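Local coordinates for hypothetical protein PH0435 (Pyrococcus horikoshii, PDB 2YV4), which is of unknown function but carries a C-terminal Sua5 domain, consistent with a threonylcarbamoyl-AMP synthase that takes part in tRNA modification, at residues Thr21-Val24 with Lys25-Lys28. Sequence-based numbering, arbitrary orientation.
Sequences TELV and KELK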
loop_
_atom_site.group_PDB
_atom_site.type_symbol
_atom_site.label_atom_id
_atom_site.label_comp_id
_atom_site.label_asym_id
_atom_site.label_seq_id
_atom_site.Cartn_x
_atom_site.Cartn_y
_atom_site.Cartn_z
ATOM N N THR A 21 1.186 -1.827 10.127
ATOM C CA THR A 21 0.397 -1.481 11.308
ATOM C C THR A 21 1.040 -0.286 12.009
ATOM O O THR A 21 0.357 0.663 12.402
ATOM C CB THR A 21 0.337 -2.656 12.294
ATOM O OG1 THR A 21 -0.174 -3.811 11.618
ATOM C CG2 THR A 21 -0.565 -2.319 13.482
ATOM N N GLU A 22 2.364 -0.346 12.143
ATOM C CA GLU A 22 3.146 0.701 12.787
ATOM C C GLU A 22 3.039 2.032 12.047
ATOM O O GLU A 22 2.770 3.066 12.657
ATOM C CB GLU A 22 4.619 0.276 12.863
ATOM C CG GLU A 22 5.550 1.301 13.501
ATOM C CD GLU A 22 7.022 0.990 13.250
ATOM O OE1 GLU A 22 7.889 1.685 13.822
ATOM O OE2 GLU A 22 7.314 0.055 12.477
ATOM N N LEU A 23 3.252 2.002 10.733
ATOM C CA LEU A 23 3.186 3.209 9.915
ATOM C C LEU A 23 1.815 3.887 9.939
ATOM O O LEU A 23 1.728 5.114 10.010
ATOM C CB LEU A 23 3.575 2.896 8.464
ATOM C CG LEU A 23 5.064 2.698 8.168
ATOM C CD1 LEU A 23 5.245 2.256 6.722
ATOM C CD2 LEU A 23 5.823 3.999 8.427
ATOM N N VAL A 24 0.750 3.095 9.855
ATOM C CA VAL A 24 -0.595 3.647 9.883
ATOM C C VAL A 24 -0.789 4.474 11.158
ATOM O O VAL A 24 -1.214 5.630 11.101
ATOM C CB VAL A 24 -1.651 2.523 9.807
ATOM C CG1 VAL A 24 -3.029 3.058 10.185
ATOM C CG2 VAL A 24 -1.685 1.951 8.386
ATOM N N LYS A 25 -0.458 3.893 12.305
ATOM C CA LYS A 25 -0.595 4.606 13.568
ATOM C C LYS A 25 0.228 5.888 13.533
ATOM O O LYS A 25 -0.250 6.948 13.930
ATOM C CB LYS A 25 -0.135 3.729 14.734
ATOM C CG LYS A 25 -1.071 2.588 15.054
ATOM C CD LYS A 25 -0.444 1.654 16.072
ATOM C CE LYS A 25 -1.323 0.447 16.338
ATOM N NZ LYS A 25 -0.650 -0.506 17.262
ATOM N N GLU A 26 1.464 5.787 13.052
ATOM C CA GLU A 26 2.340 6.946 12.966
ATOM C C GLU A 26 1.745 8.042 12.093
ATOM O O GLU A 26 1.714 9.210 12.481
ATOM C CB GLU A 26 3.706 6.538 12.414
ATOM C CG GLU A 26 4.639 5.917 13.444
ATOM C CD GLU A 26 5.857 5.265 12.804
ATOM O OE1 GLU A 26 6.287 5.736 11.728
ATOM O OE2 GLU A 26 6.387 4.288 13.377
ATOM N N LEU A 27 1.270 7.666 10.912
ATOM C CA LEU A 27 0.683 8.638 10.005
ATOM C C LEU A 27 -0.572 9.269 10.613
ATOM O O LEU A 27 -0.763 10.482 10.530
ATOM C CB LEU A 27 0.368 7.968 8.664
ATOM C CG LEU A 27 1.627 7.464 7.944
ATOM C CD1 LEU A 27 1.260 6.702 6.680
ATOM C CD2 LEU A 27 2.526 8.652 7.614
ATOM N N LYS A 28 -1.418 8.452 11.234
ATOM C CA LYS A 28 -2.638 8.971 11.847
ATOM C C LYS A 28 -2.308 9.991 12.931
ATOM O O LYS A 28 -2.883 11.077 12.966
ATOM C CB LYS A 28 -3.467 7.843 12.462
ATOM C CG LYS A 28 -4.337 7.070 11.485
ATOM C CD LYS A 28 -5.222 6.107 12.252
ATOM C CE LYS A 28 -6.167 5.335 11.356
ATOM N NZ LYS A 28 -6.986 4.378 12.160
#
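Glu-22 and Glu-26, one turn apart on helix 13-29, bring their carboxylates together on its outer surface, OE1 of Glu-22 lying 3.0 Å from OE2 of Glu-26 with the two planes 90° apart. Two acceptors this close should repel if both are charged, so one may hold a proton more readily than usual; a salt bridge from Lys-19 to OE2 of Glu-22 probably offsets part of the repulsion. Glu-22 reaches the meeting point with CG anti to the backbone N (chi1 179°) and the rest of its chain extended, and OE2 of Glu-26 also lies 3.1 Å from CG of Glu-22. With an alanine at Glu-22, Lys-19 would probably lose its carboxylate mate and the end of Glu-26 a neighbour that limits its turning. Beside this acidic pair, Lys-25 runs alongside Thr-21, its CE 4.0 Å from CG2 of Thr-21, a loose contact on the solvent side. The inner side is the buried one: Val-24 and Leu-27 pack against the sheet, both touching Val-34 of strand 34-38 and, with Leu-23, Ile-77 of strand 75-81. CG of Leu-27 sits 3.1 Å from O of Leu-23, the same oxygen that accepts from Leu-27 N at 2.7 Å. At the edge of this face the Lys-28 chain runs alongside Val-24; Lys-28 N donates to Val-24 O at 2.8 Å, and NZ of Lys-28 is hydrogen-bonded to Asn-43 O. Such a split between a charged outer face and an aliphatic inner one is typical of an amphipathic helix in a beta-alpha-beta crossover, here joining strands 5-11 and 34-38 of a parallel sheet.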